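Local coordinates for DNA repair protein RAD2 (Saccharomyces cerevisiae, PDB 4Q0W) that cuts single-stranded DNA as an endonuclease in nucleotide excision repair, making the essential incision in DNA damaged by UV light, bulky adducts or cross-linking agents, at residues A[27-32]-A[170-175]; A[72-77]-A[164-169]. One frame throughout, in Å; residues are numbered along the deposited sequence.

Contact 1: A[27-32]-A[170-175]. With CA (calcium ion), chain E; nucleotides of chain C.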
# COMPACT_ATOMS: atom_id res chain seq x y z
N ALA A 27 -28.04 -18.32 14.56
CA ALA A 27 -28.67 -17.33 13.69
C ALA A 27 -27.84 -17.25 12.41
O ALA A 27 -26.63 -17.01 12.46
CB ALA A 27 -28.71 -15.96 14.37
N VAL A 28 -28.48 -17.49 11.27
CA VAL A 28 -27.74 -17.39 10.01
C VAL A 28 -28.06 -16.07 9.34
O VAL A 28 -29.22 -15.80 9.01
CB VAL A 28 -28.04 -18.58 9.07
CG1 VAL A 28 -27.24 -18.46 7.78
CG2 VAL A 28 -27.73 -19.89 9.78
N ASP A 29 -27.03 -15.24 9.16
CA ASP A 29 -27.20 -13.96 8.48
C ASP A 29 -27.14 -14.22 6.98
O ASP A 29 -26.06 -14.36 6.41
CB ASP A 29 -26.12 -12.96 8.94
CG ASP A 29 -26.04 -11.71 8.05
OD1 ASP A 29 -26.98 -11.46 7.25
OD2 ASP A 29 -25.04 -10.97 8.16
N ALA A 30 -28.30 -14.28 6.34
CA ALA A 30 -28.33 -14.67 4.94
C ALA A 30 -28.63 -13.48 4.04
O ALA A 30 -29.02 -13.65 2.89
CB ALA A 30 -29.35 -15.77 4.72
N SER A 31 -28.43 -12.28 4.59
CA SER A 31 -28.81 -11.02 3.94
C SER A 31 -28.18 -10.76 2.56
O SER A 31 -28.80 -10.11 1.72
CB SER A 31 -28.49 -9.84 4.88
OG SER A 31 -27.09 -9.77 5.16
N ILE A 32 -26.97 -11.25 2.32
CA ILE A 32 -26.32 -11.00 1.03
C ILE A 32 -26.02 -12.27 0.22
O ILE A 32 -25.36 -12.21 -0.82
CB ILE A 32 -25.02 -10.15 1.17
CG1 ILE A 32 -23.94 -10.93 1.91
CG2 ILE A 32 -25.30 -8.81 1.83
CD1 ILE A 32 -22.54 -10.42 1.63
N MET A 170 -34.99 -4.16 9.95
CA MET A 170 -33.97 -3.47 9.17
C MET A 170 -32.79 -4.40 8.85
O MET A 170 -32.92 -5.30 8.02
CB MET A 170 -33.52 -2.20 9.89
CG MET A 170 -34.55 -1.07 9.85
SD MET A 170 -34.58 -0.28 8.21
CE MET A 170 -35.97 0.85 8.42
N GLU A 171 -31.65 -4.19 9.50
CA GLU A 171 -30.45 -4.97 9.19
C GLU A 171 -30.46 -6.36 9.84
O GLU A 171 -30.76 -6.51 11.03
CB GLU A 171 -29.18 -4.21 9.56
CG GLU A 171 -28.78 -3.20 8.49
CD GLU A 171 -27.83 -2.15 9.01
OE1 GLU A 171 -28.21 -1.46 9.99
OE2 GLU A 171 -26.72 -2.01 8.46
N ALA A 172 -30.12 -7.37 9.05
CA ALA A 172 -30.12 -8.75 9.55
C ALA A 172 -29.12 -8.96 10.69
O ALA A 172 -29.45 -9.63 11.68
CB ALA A 172 -29.86 -9.71 8.41
N GLU A 173 -27.92 -8.40 10.57
CA GLU A 173 -26.88 -8.58 11.58
C GLU A 173 -27.33 -8.04 12.93
O GLU A 173 -27.03 -8.64 13.97
CB GLU A 173 -25.57 -7.88 11.20
CG GLU A 173 -25.17 -8.01 9.76
CD GLU A 173 -25.61 -6.81 8.96
OE1 GLU A 173 -26.66 -6.89 8.29
OE2 GLU A 173 -24.90 -5.78 9.01
N ALA A 174 -28.03 -6.91 12.92
CA ALA A 174 -28.54 -6.35 14.16
C ALA A 174 -29.54 -7.31 14.79
O ALA A 174 -29.50 -7.57 15.99
CB ALA A 174 -29.19 -4.98 13.93
N GLN A 175 -30.44 -7.83 13.97
CA GLN A 175 -31.43 -8.78 14.47
C GLN A 175 -30.76 -10.05 14.99
O GLN A 175 -31.18 -10.60 16.02
CB GLN A 175 -32.45 -9.12 13.39
CG GLN A 175 -33.56 -10.08 13.87
CD GLN A 175 -34.53 -9.39 14.81
OE1 GLN A 175 -35.13 -8.37 14.45
NE2 GLN A 175 -34.68 -9.93 16.01
CA CA E . -24.01 -4.23 7.69
P DT C 3 -23.48 -3.71 -3.20
O5' DT C 3 -23.60 -5.30 -3.06
C5' DT C 3 -24.42 -5.88 -2.05
C4' DT C 3 -23.61 -6.84 -1.19
O4' DT C 3 -23.14 -7.95 -1.98
C3' DT C 3 -22.35 -6.21 -0.61
O3' DT C 3 -22.63 -5.84 0.73
C2' DT C 3 -21.27 -7.29 -0.68
C1' DT C 3 -21.92 -8.43 -1.44
N1 DT C 3 -21.12 -8.91 -2.60
C2 DT C 3 -20.41 -10.09 -2.49
O2 DT C 3 -20.39 -10.76 -1.48
N3 DT C 3 -19.73 -10.45 -3.62
C4 DT C 3 -19.68 -9.74 -4.81
O4 DT C 3 -19.03 -10.14 -5.78
C5 DT C 3 -20.44 -8.52 -4.84
C7 DT C 3 -20.47 -7.68 -6.09
C6 DT C 3 -21.12 -8.16 -3.75
O HOH W 1 -22.54 -4.24 5.71
O HOH W 2 -24.53 -5.35 5.66

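Contact 2: A[72-77]-A[164-169]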
# COMPACT_ATOMS: atom_id res chain seq x y z
N VAL A 72 -31.43 -20.65 12.29
CA VAL A 72 -32.56 -19.79 11.97
C VAL A 72 -32.08 -18.69 11.05
O VAL A 72 -31.14 -17.95 11.36
CB VAL A 72 -33.34 -19.29 13.22
CG1 VAL A 72 -32.43 -19.07 14.38
CG2 VAL A 72 -34.17 -18.03 12.90
N PHE A 73 -32.68 -18.64 9.87
CA PHE A 73 -32.23 -17.73 8.83
C PHE A 73 -32.79 -16.33 9.07
O PHE A 73 -33.97 -16.16 9.41
CB PHE A 73 -32.61 -18.27 7.43
CG PHE A 73 -31.60 -19.23 6.87
CD1 PHE A 73 -31.30 -20.41 7.55
CD2 PHE A 73 -30.95 -18.95 5.69
CE1 PHE A 73 -30.36 -21.31 7.04
CE2 PHE A 73 -30.00 -19.84 5.16
CZ PHE A 73 -29.70 -21.02 5.85
N VAL A 74 -31.94 -15.33 8.89
CA VAL A 74 -32.37 -13.95 9.08
C VAL A 74 -32.13 -13.17 7.80
O VAL A 74 -31.02 -13.19 7.25
CB VAL A 74 -31.65 -13.27 10.26
CG1 VAL A 74 -32.16 -11.84 10.45
CG2 VAL A 74 -31.87 -14.07 11.53
N PHE A 75 -33.19 -12.51 7.32
CA PHE A 75 -33.11 -11.67 6.12
C PHE A 75 -33.20 -10.18 6.47
O PHE A 75 -33.76 -9.82 7.50
CB PHE A 75 -34.23 -12.06 5.13
CG PHE A 75 -34.09 -13.46 4.58
CD1 PHE A 75 -34.65 -14.54 5.25
CD2 PHE A 75 -33.38 -13.69 3.41
CE1 PHE A 75 -34.52 -15.83 4.75
CE2 PHE A 75 -33.25 -14.99 2.90
CZ PHE A 75 -33.81 -16.05 3.58
N ASP A 76 -32.63 -9.33 5.61
CA ASP A 76 -32.77 -7.88 5.78
C ASP A 76 -34.21 -7.43 5.55
O ASP A 76 -34.88 -7.95 4.65
CB ASP A 76 -31.90 -7.13 4.76
CG ASP A 76 -30.48 -6.92 5.23
OD1 ASP A 76 -30.20 -7.07 6.44
OD2 ASP A 76 -29.64 -6.60 4.36
N GLY A 77 -34.67 -6.46 6.34
CA GLY A 77 -35.85 -5.69 5.97
C GLY A 77 -35.37 -4.43 5.27
O GLY A 77 -34.76 -4.50 4.20
N PRO A 164 -36.75 -22.53 10.39
CA PRO A 164 -37.36 -21.23 10.68
C PRO A 164 -36.54 -20.08 10.10
O PRO A 164 -35.30 -20.15 10.05
CB PRO A 164 -37.36 -21.17 12.22
CG PRO A 164 -36.26 -22.05 12.65
CD PRO A 164 -36.16 -23.15 11.60
N TYR A 165 -37.24 -19.06 9.63
CA TYR A 165 -36.58 -17.86 9.12
C TYR A 165 -37.41 -16.66 9.57
O TYR A 165 -38.60 -16.81 9.88
CB TYR A 165 -36.40 -17.89 7.60
CG TYR A 165 -37.70 -17.86 6.81
CD1 TYR A 165 -38.29 -16.65 6.46
CD2 TYR A 165 -38.34 -19.04 6.43
CE1 TYR A 165 -39.48 -16.60 5.76
CE2 TYR A 165 -39.54 -19.00 5.71
CZ TYR A 165 -40.11 -17.77 5.39
OH TYR A 165 -41.29 -17.71 4.68
N ILE A 166 -36.77 -15.50 9.63
CA ILE A 166 -37.46 -14.24 9.92
C ILE A 166 -36.90 -13.16 9.01
O ILE A 166 -35.80 -13.28 8.46
CB ILE A 166 -37.29 -13.79 11.40
CG1 ILE A 166 -35.82 -13.64 11.76
CG2 ILE A 166 -37.96 -14.78 12.37
CD1 ILE A 166 -35.60 -13.24 13.21
N THR A 167 -37.66 -12.09 8.85
CA THR A 167 -37.13 -10.92 8.17
C THR A 167 -36.96 -9.85 9.23
O THR A 167 -37.92 -9.51 9.92
CB THR A 167 -38.07 -10.44 7.05
OG1 THR A 167 -38.29 -11.52 6.14
CG2 THR A 167 -37.46 -9.26 6.29
N ALA A 168 -35.73 -9.38 9.39
CA ALA A 168 -35.45 -8.29 10.33
C ALA A 168 -36.20 -7.04 9.88
O ALA A 168 -36.35 -6.83 8.68
CB ALA A 168 -33.95 -8.00 10.36
N PRO A 169 -36.64 -6.21 10.83
CA PRO A 169 -37.23 -4.91 10.51
C PRO A 169 -36.28 -4.12 9.61
O PRO A 169 -36.71 -3.52 8.62
CB PRO A 169 -37.34 -4.23 11.88
CG PRO A 169 -37.46 -5.35 12.85
CD PRO A 169 -36.64 -6.48 12.29

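Contact 1: A[27-32]-A[170-175]
Two acidic side chains, Asp29 and Glu173, come together without a hydrogen bond between the segments, with Asp29 OD2 4.4 Å from Glu173 OE1. This is the acidic centre of the XPG/RAD2 nuclease core, where the end of the Rossmann-like sheet's strand 25-29 in the N-domain faces the start of helix 172-181 in the I-domain. The side chains cross obliquely, yet their carboxylate planes are nearly parallel, 13° apart, and the nearest approach is Asp29 OD2 against Glu173 CG at 3.4 Å. By similarity, Asp29, Glu171 and Glu173 serve one magnesium site; in this crystal Glu173 OE2 binds a calcium ion at 2.2 Å, with two waters and Asp194 OD2 as its other ligands. CG of Asp29, anti to its backbone N (chi1 167°), is set toward the helix start, and the carboxylate is gripped from its own segment. OD1 takes the Ser31 hydroxyl at 2.7 Å on its syn lone pair. It also accepts the backbone N-H of Ser31 on the anti side, 32° out of the carboxylate plane, which closes an Asx turn. OD2 is hydrogen-bonded to Thr190. An alanine at Asp29 would probably leave the Ser31 hydroxyl and N-H and the Thr190 hydroxyl without this partner, and open a gap beside Glu173 CG. The methyl of Ala172 packs against the turn, its CB 3.6 Å from Asp29 OD1 and 3.8 Å from Ser31 CB.

Contact 2: A[72-77]-A[164-169]
The Phe75 ring meets Tyr165 and Ile166 at its edge: Tyr165 CB sits in the ring plane 4.0 Å from Phe75 CE1, and Ile166 O, also in plane, is 3.6 Å from Phe75 CD1. Neither residue lies over a face of that ring. Phe75 CG lies anti to the carbonyl carbon (chi1 -65°), beside the backbone N that Ile166 O bonds. Of the Phe73 side chain, CB meets Tyr165 CB at 3.8 Å, while its ring turns away to meet Trp33 at about 85°. Phe73 and Phe75 pack on helices 52-66 and 148-160, Tyr165 on the latter; Thr167 lies on the same side of the sheet. On the reverse side Val74 and Ile166 lie side by side, pointing the same way, with Val74 CG2 4.0 Å from Ile166 CG1; Val74 also packs on helix 172-181.

The strands run parallel, 17° apart, with 165-167 outermost in this chain's sheet. Phe73 N bonds Pro164 O and Ile166 N bonds Phe73 O at 2.9 Å. Farther along, Phe75 N bonds Ile166 O, and Ala168 N reaches Phe75 O at 2.8 Å. Beyond them the Thr167 methyl CG2 touches Asp76 O. The grip is thus main-chain hydrogen bonding flanked by apolar contacts, and this fixed register delivers Asp76, a magnesium ligand by similarity, to the strand's end, where its OD1 accepts from Ala172 N.

From the N terminus, strand 25-29 brings in residues 27-32, and the chain passes through helices 33-40 and 52-66 before strand 70-75 lays down 72-77 beside it. Helix 81-98, an unmodelled stretch and helix 148-160 follow. Contact 2 then closes the inner loop as 164-169 joins the sheet at its edge. The chain turns straight into helix 172-181, and contact 1 closes the outer loop, so the loop of contact 2 lies within that of contact 1. Both tie N-domain strands to the I-domain. They meet directly: Met170 O lies 2.7 Å from Gly77 N, a probable hydrogen bond, joining the end of 72-77 to the turn before the helix at one acidic site.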